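Local coordinates for protein DNMT2 (Spodoptera frugiperda, PDB 4H0N) that binds S-adenosyl-L-homocysteine and probably methylates cytosine 38 in the anticodon loop of tRNA(Asp), with cytosine-C5 methylation of DNA as a further activity, at residues E8-I13 against S76-P81; I35-N40 against L52-I57. The protein carries 3 engineered substitutions. All blocks are in the same frame, centred on the assembly; numbering follows the deposited sequence.

Contact 1 (E8-I13 against S76-P81). With SAH (S-adenosyl-L-homocysteine), chain E.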
loop_
_atom_site.group_PDB
_atom_site.type_symbol
_atom_site.label_atom_id
_atom_site.label_comp_id
_atom_site.label_asym_id
_atom_site.label_seq_id
_atom_site.Cartn_x
_atom_site.Cartn_y
_atom_site.Cartn_z
ATOM N N GLU A 8 -10.318 11.633 -1.460
ATOM C CA GLU A 8 -9.280 10.614 -1.494
ATOM C C GLU A 8 -8.018 11.170 -2.148
ATOM O O GLU A 8 -7.948 11.287 -3.369
ATOM C CB GLU A 8 -9.794 9.399 -2.260
ATOM C CG GLU A 8 -8.867 8.210 -2.286
ATOM C CD GLU A 8 -9.377 7.139 -3.222
ATOM O OE1 GLU A 8 -8.820 6.017 -3.209
ATOM O OE2 GLU A 8 -10.337 7.425 -3.976
ATOM N N LEU A 9 -7.030 11.517 -1.327
ATOM C CA LEU A 9 -5.807 12.155 -1.810
ATOM C C LEU A 9 -4.698 11.152 -2.054
ATOM O O LEU A 9 -4.554 10.185 -1.305
ATOM C CB LEU A 9 -5.315 13.178 -0.800
ATOM C CG LEU A 9 -6.305 14.268 -0.424
ATOM C CD1 LEU A 9 -5.648 15.216 0.564
ATOM C CD2 LEU A 9 -6.769 14.992 -1.677
ATOM N N TYR A 10 -3.894 11.411 -3.083
ATOM C CA TYR A 10 -2.885 10.463 -3.533
ATOM C C TYR A 10 -3.577 9.128 -3.795
ATOM O O TYR A 10 -3.142 8.077 -3.323
ATOM C CB TYR A 10 -1.778 10.319 -2.495
ATOM C CG TYR A 10 -1.263 11.642 -1.974
ATOM C CD1 TYR A 10 -1.753 12.184 -0.795
ATOM C CD2 TYR A 10 -0.284 12.350 -2.660
ATOM C CE1 TYR A 10 -1.281 13.392 -0.309
ATOM C CE2 TYR A 10 0.196 13.554 -2.183
ATOM C CZ TYR A 10 -0.308 14.073 -1.003
ATOM O OH TYR A 10 0.157 15.281 -0.511
ATOM N N SER A 11 -4.664 9.203 -4.561
ATOM C CA SER A 11 -5.591 8.095 -4.746
ATOM C C SER A 11 -4.971 6.837 -5.347
ATOM O O SER A 11 -5.436 5.731 -5.072
ATOM C CB SER A 11 -6.782 8.543 -5.597
ATOM O OG SER A 11 -6.354 8.980 -6.871
ATOM N N GLY A 12 -3.933 7.007 -6.162
ATOM C CA GLY A 12 -3.275 5.891 -6.822
ATOM C C GLY A 12 -4.230 5.065 -7.661
ATOM O O GLY A 12 -5.015 5.613 -8.434
ATOM N N ILE A 13 -4.175 3.744 -7.509
ATOM C CA ILE A 13 -5.109 2.870 -8.211
ATOM C C ILE A 13 -6.386 2.661 -7.394
ATOM O O ILE A 13 -7.259 1.879 -7.776
ATOM C CB ILE A 13 -4.484 1.500 -8.582
ATOM C CG1 ILE A 13 -4.242 0.666 -7.324
ATOM C CG2 ILE A 13 -3.203 1.681 -9.388
ATOM C CD1 ILE A 13 -3.639 -0.682 -7.603
ATOM N N SER A 76 -2.710 8.777 1.357
ATOM C CA SER A 76 -1.443 8.085 1.540
ATOM C C SER A 76 -0.317 8.821 0.819
ATOM O O SER A 76 0.153 8.374 -0.226
ATOM C CB SER A 76 -1.542 6.626 1.073
ATOM O OG SER A 76 -2.226 6.525 -0.163
ATOM N N PRO A 77 0.119 9.958 1.386
ATOM C CA PRO A 77 1.169 10.790 0.790
ATOM C C PRO A 77 2.509 10.066 0.725
ATOM O O PRO A 77 2.956 9.508 1.728
ATOM C CB PRO A 77 1.250 11.987 1.743
ATOM C CG PRO A 77 0.719 11.484 3.039
ATOM C CD PRO A 77 -0.342 10.493 2.680
ATOM N N PRO A 78 3.150 10.078 -0.453
ATOM C CA PRO A 78 4.406 9.369 -0.694
ATOM C C PRO A 78 5.572 10.034 0.021
ATOM O O PRO A 78 5.490 11.212 0.371
ATOM C CB PRO A 78 4.587 9.516 -2.201
ATOM C CG PRO A 78 3.934 10.816 -2.513
ATOM C CD PRO A 78 2.729 10.862 -1.629
ATOM N N CYS A 79 6.668 9.309 0.192
ATOM C CA CYS A 79 7.881 9.889 0.742
ATOM C C CYS A 79 8.755 10.420 -0.383
ATOM O O CYS A 79 9.389 9.682 -1.108
ATOM C CB CYS A 79 8.644 8.839 1.514
ATOM S SG CYS A 79 9.728 9.428 2.806
ATOM N N GLN A 80 8.780 11.733 -0.484
ATOM C CA GLN A 80 9.466 12.428 -1.524
ATOM C C GLN A 80 10.271 13.478 -0.846
ATOM O O GLN A 80 9.955 13.873 0.250
ATOM C CB GLN A 80 8.474 13.069 -2.451
ATOM C CG GLN A 80 7.803 12.087 -3.353
ATOM C CD GLN A 80 6.974 12.773 -4.389
ATOM O OE1 GLN A 80 6.048 13.474 -4.064
ATOM N NE2 GLN A 80 7.287 12.550 -5.644
ATOM N N PRO A 81 11.338 13.899 -1.493
ATOM C CA PRO A 81 12.266 14.866 -0.928
ATOM C C PRO A 81 11.757 16.286 -0.863
ATOM O O PRO A 81 10.880 16.672 -1.584
ATOM C CB PRO A 81 13.453 14.797 -1.877
ATOM C CG PRO A 81 12.954 14.111 -3.084
ATOM C CD PRO A 81 11.961 13.141 -2.574
HETATM N N SAH E . -2.688 4.677 -1.959
HETATM C CA SAH E . -2.659 4.801 -3.412
HETATM C CB SAH E . -1.375 5.460 -3.930
HETATM C CG SAH E . -0.304 5.859 -2.917
HETATM S SD SAH E . 1.318 6.039 -3.710
HETATM C C SAH E . -2.930 3.465 -4.110
HETATM O O SAH E . -2.355 3.159 -5.157
HETATM O OXT SAH E . -3.741 2.660 -3.656
HETATM C "C5'" SAH E . 1.163 7.841 -3.839
HETATM C "C4'" SAH E . 0.598 8.332 -5.173
HETATM O "O4'" SAH E . 0.277 9.706 -5.068
HETATM C "C3'" SAH E . 1.564 8.200 -6.343
HETATM O "O3'" SAH E . 1.087 7.227 -7.247
HETATM C "C2'" SAH E . 1.602 9.567 -7.008
HETATM O "O2'" SAH E . 1.258 9.485 -8.373
HETATM C "C1'" SAH E . 0.563 10.392 -6.272
HETATM N N9 SAH E . 1.048 11.757 -5.981
HETATM C C8 SAH E . 2.305 12.118 -5.564
HETATM N N7 SAH E . 2.339 13.462 -5.406
HETATM C C5 SAH E . 1.125 13.967 -5.718
HETATM C C6 SAH E . 0.620 15.263 -5.730
HETATM N N6 SAH E . 1.392 16.290 -5.389
HETATM N N1 SAH E . -0.692 15.478 -6.101
HETATM C C2 SAH E . -1.494 14.411 -6.458
HETATM N N3 SAH E . -0.986 13.128 -6.446
HETATM C C4 SAH E . 0.303 12.907 -6.082
#

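Contact 2 (I35-N40 against L52-I57). With SAH (S-adenosyl-L-homocysteine), chain E.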
loop_
_atom_site.group_PDB
_atom_site.type_symbol
_atom_site.label_atom_id
_atom_site.label_comp_id
_atom_site.label_asym_id
_atom_site.label_seq_id
_atom_site.Cartn_x
_atom_site.Cartn_y
_atom_site.Cartn_z
ATOM N N ILE A 35 -1.829 12.831 -9.650
ATOM C CA ILE A 35 -1.222 13.422 -10.840
ATOM C C ILE A 35 -0.625 12.387 -11.785
ATOM O O ILE A 35 -0.023 12.750 -12.793
ATOM C CB ILE A 35 -0.098 14.415 -10.477
ATOM C CG1 ILE A 35 1.015 13.697 -9.707
ATOM C CG2 ILE A 35 -0.653 15.596 -9.690
ATOM C CD1 ILE A 35 2.178 14.580 -9.347
ATOM N N ASN A 36 -0.776 11.106 -11.458
ATOM C CA ASN A 36 -0.227 10.052 -12.308
ATOM C C ASN A 36 -1.230 9.505 -13.320
ATOM O O ASN A 36 -2.225 8.885 -12.950
ATOM C CB ASN A 36 0.350 8.909 -11.475
ATOM C CG ASN A 36 1.154 7.938 -12.315
ATOM O OD1 ASN A 36 0.678 6.858 -12.669
ATOM N ND2 ASN A 36 2.374 8.331 -12.661
ATOM N N THR A 37 -0.946 9.727 -14.599
ATOM C CA THR A 37 -1.869 9.372 -15.674
ATOM C C THR A 37 -2.135 7.878 -15.802
ATOM O O THR A 37 -3.242 7.472 -16.147
ATOM C CB THR A 37 -1.387 9.909 -17.034
ATOM O OG1 THR A 37 0.046 9.983 -17.038
ATOM C CG2 THR A 37 -1.962 11.288 -17.288
ATOM N N VAL A 38 -1.125 7.057 -15.545
ATOM C CA VAL A 38 -1.314 5.618 -15.635
ATOM C C VAL A 38 -2.190 5.148 -14.489
ATOM O O VAL A 38 -3.163 4.425 -14.697
ATOM C CB VAL A 38 0.017 4.855 -15.608
ATOM C CG1 VAL A 38 -0.238 3.370 -15.501
ATOM C CG2 VAL A 38 0.840 5.177 -16.857
ATOM N N ALA A 39 -1.836 5.579 -13.282
ATOM C CA ALA A 39 -2.589 5.235 -12.083
ATOM C C ALA A 39 -4.044 5.684 -12.204
ATOM O O ALA A 39 -4.967 4.921 -11.907
ATOM C CB ALA A 39 -1.937 5.852 -10.853
ATOM N N ASN A 40 -4.237 6.923 -12.648
ATOM C CA ASN A 40 -5.573 7.459 -12.883
ATOM C C ASN A 40 -6.373 6.588 -13.849
ATOM O O ASN A 40 -7.573 6.377 -13.655
ATOM C CB ASN A 40 -5.503 8.893 -13.422
ATOM C CG ASN A 40 -4.984 9.888 -12.397
ATOM O OD1 ASN A 40 -4.995 9.625 -11.195
ATOM N ND2 ASN A 40 -4.527 11.041 -12.872
ATOM N N LEU A 52 -12.502 11.918 -10.550
ATOM C CA LEU A 52 -11.055 11.778 -10.468
ATOM C C LEU A 52 -10.360 12.965 -11.127
ATOM O O LEU A 52 -10.581 13.252 -12.304
ATOM C CB LEU A 52 -10.616 10.463 -11.111
ATOM C CG LEU A 52 -9.146 10.277 -11.489
ATOM C CD1 LEU A 52 -8.237 10.311 -10.266
ATOM C CD2 LEU A 52 -8.987 8.972 -12.249
ATOM N N LEU A 53 -9.519 13.650 -10.359
ATOM C CA LEU A 53 -8.887 14.874 -10.835
ATOM C C LEU A 53 -7.375 14.750 -10.979
ATOM O O LEU A 53 -6.670 14.453 -10.018
ATOM C CB LEU A 53 -9.233 16.029 -9.900
ATOM C CG LEU A 53 -10.717 16.025 -9.533
ATOM C CD1 LEU A 53 -11.005 17.044 -8.460
ATOM C CD2 LEU A 53 -11.583 16.275 -10.757
ATOM N N ASN A 54 -6.885 14.970 -12.194
ATOM C CA ASN A 54 -5.456 15.096 -12.425
ATOM C C ASN A 54 -5.041 16.487 -11.961
ATOM O O ASN A 54 -5.053 17.436 -12.743
ATOM C CB ASN A 54 -5.129 14.898 -13.907
ATOM C CG ASN A 54 -3.654 14.626 -14.154
ATOM O OD1 ASN A 54 -2.785 15.224 -13.520
ATOM N ND2 ASN A 54 -3.368 13.713 -15.079
ATOM N N ARG A 55 -4.706 16.605 -10.679
ATOM C CA ARG A 55 -4.387 17.893 -10.069
ATOM C C ARG A 55 -3.375 17.738 -8.940
ATOM O O ARG A 55 -3.376 16.739 -8.223
ATOM C CB ARG A 55 -5.660 18.570 -9.544
ATOM C CG ARG A 55 -5.411 19.810 -8.691
ATOM C CD ARG A 55 -6.696 20.587 -8.421
ATOM N NE ARG A 55 -7.413 20.903 -9.654
ATOM C CZ ARG A 55 -8.695 20.630 -9.874
ATOM N NH1 ARG A 55 -9.414 20.011 -8.951
ATOM N NH2 ARG A 55 -9.254 20.973 -11.029
ATOM N N ASN A 56 -2.500 18.729 -8.800
ATOM C CA ASN A 56 -1.598 18.795 -7.662
ATOM C C ASN A 56 -2.339 19.030 -6.348
ATOM O O ASN A 56 -3.266 19.837 -6.280
ATOM C CB ASN A 56 -0.573 19.906 -7.868
ATOM C CG ASN A 56 0.825 19.487 -7.464
ATOM O OD1 ASN A 56 1.151 19.437 -6.275
ATOM N ND2 ASN A 56 1.663 19.177 -8.454
ATOM N N ILE A 57 -1.922 18.325 -5.304
ATOM C CA ILE A 57 -2.496 18.512 -3.977
ATOM C C ILE A 57 -2.398 19.981 -3.546
ATOM O O ILE A 57 -3.272 20.492 -2.847
ATOM C CB ILE A 57 -1.831 17.561 -2.938
ATOM C CG1 ILE A 57 -2.805 16.463 -2.512
ATOM C CG2 ILE A 57 -1.342 18.317 -1.708
ATOM C CD1 ILE A 57 -3.252 15.547 -3.632
HETATM N N SAH E . -2.688 4.677 -1.959
HETATM C CA SAH E . -2.659 4.801 -3.412
HETATM C CB SAH E . -1.375 5.460 -3.930
HETATM C CG SAH E . -0.304 5.859 -2.917
HETATM S SD SAH E . 1.318 6.039 -3.710
HETATM C C SAH E . -2.930 3.465 -4.110
HETATM O O SAH E . -2.355 3.159 -5.157
HETATM O OXT SAH E . -3.741 2.660 -3.656
HETATM C "C5'" SAH E . 1.163 7.841 -3.839
HETATM C "C4'" SAH E . 0.598 8.332 -5.173
HETATM O "O4'" SAH E . 0.277 9.706 -5.068
HETATM C "C3'" SAH E . 1.564 8.200 -6.343
HETATM O "O3'" SAH E . 1.087 7.227 -7.247
HETATM C "C2'" SAH E . 1.602 9.567 -7.008
HETATM O "O2'" SAH E . 1.258 9.485 -8.373
HETATM C "C1'" SAH E . 0.563 10.392 -6.272
HETATM N N9 SAH E . 1.048 11.757 -5.981
HETATM C C8 SAH E . 2.305 12.118 -5.564
HETATM N N7 SAH E . 2.339 13.462 -5.406
HETATM C C5 SAH E . 1.125 13.967 -5.718
HETATM C C6 SAH E . 0.620 15.263 -5.730
HETATM N N6 SAH E . 1.392 16.290 -5.389
HETATM N N1 SAH E . -0.692 15.478 -6.101
HETATM C C2 SAH E . -1.494 14.411 -6.458
HETATM N N3 SAH E . -0.986 13.128 -6.446
HETATM C C4 SAH E . 0.303 12.907 -6.082
#

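Contact 1 (E8-I13 against S76-P81)
This is a buried aromatic-on-proline contact between two loops that leave neighbouring parallel strands, 4-9 and 72-75, at the C-terminal edge of the Rossmann-like sheet, where class I methyltransferases hold their cofactor. The turn after 4-9 carries the glycine-rich signature of C5-methyltransferases (YSGIGG here), and S76-P81 is the Pro-Cys loop, in which C79 is the probable nucleophile. Y10 joins them. Its CG stands anti to the carbonyl carbon, so the ring reaches across to the prolines, and the CA of P77 sits 3.6 Å from the centroid of the Y10 ring, only 13° off its normal, a CH-pi contact on the face. P77 crosses the phenol at about a right angle, its CB 3.5 Å from Y10 CE1. P78 comes in obliquely on the same side of the ring plane, toward the CD2 edge, its CD 3.5 Å from Y10 CD2. Rigid rings with polarised C-H groups suit prolines to an aromatic partner, and L102 of helix 99-105 helps to enclose the phenol.

The amino-acid end of S-adenosyl-L-homocysteine is held from both loops. The ligand's N donates to S76 OG at 2.6 Å, the hydroxyl being placed by a chi1 of 44°, between the backbone N and the carbonyl carbon. From the first loop the amide N of I13 donates to the ligand's O at 3.0 Å. Glycine suits position 12, where phi is positive and the CA of G12 lies 3.3 Å from that same O, since a CB there would run into the ligand's carboxylate. C79 SG lies 11.2 Å from the ligand's SD: the packing is consistent with a loop fixed at its cofactor end, whose far end probably moves to bring thiol and S-adenosyl-L-methionine methyl to one base.

Contact 2 (I35-N40 against L52-I57)
I35, in the loop just after strand 27-33, reaches for the adenine of S-adenosyl-L-homocysteine. Its CB lies 4.1 Å from the OD1 of N54, where the second segment bends through an inverse gamma turn. At CB the chain forks. The CG2 branch meets the backbone of the other segment, 3.3 Å from the carbonyl O of R55, and also lies over the purine near the ligand's C2. The CG1 branch, set between the backbone N and the carbonyl carbon (chi1 61°), passes over the same face of the purine, 3.8 Å from the ligand's C4. Extended beyond that, CD1 ends 3.8 Å from C5 of the same ring system. A beta-branched aliphatic chain suits this place, since both arms can cover the base while CG2 meets the R55 carbonyl.

The two segments belong to a right-handed beta-alpha-beta unit, strand 27-33, helix 37-46 and strand 52-53, the last being the edge strand of the sheet. N36 is the N-cap of the helix: with CG anti to its own N, its OD1 takes the N-H of A39 at 2.9 Å, in the carbonyl plane and on a lone pair. Asparagine, short and with a carbonyl at its tip, fits that position well.

One turn on, N40 packs obliquely against L52, its OD1 3.4 Å from L52 CD1, while its ND2 donates to the backbone O of D34. The amides of N40 and N54 meet with their planes 78° apart, a packing contact. Along the N1/N6 edge the adenine is read by the second segment, the amide N of I57 donating to the ligand's N1 at 3.2 Å and N56 OD1, less certainly placed, accepting from the ligand's N6 at 3.3 Å.

The two contacts share one ligand, their centres about 10 Å apart: contact 1 grips mainly the amino-acid end and, through Y10, also meets the purine that contact 2 recognises. The purine is sandwiched where they meet, with I35 over one face and I57 and Y10 on the other side; there Y10 OH packs 3.6 Å from I57 CG2. G12 O of contact 1 also lies 3.9 Å from A39 CB of contact 2, so the glycine turn rests on the first turn of helix 37-46. D34 joins them as well, accepting from G12 N with one carboxylate oxygen and from N36 N with the other. The probable catalytic cysteine belongs to contact 1.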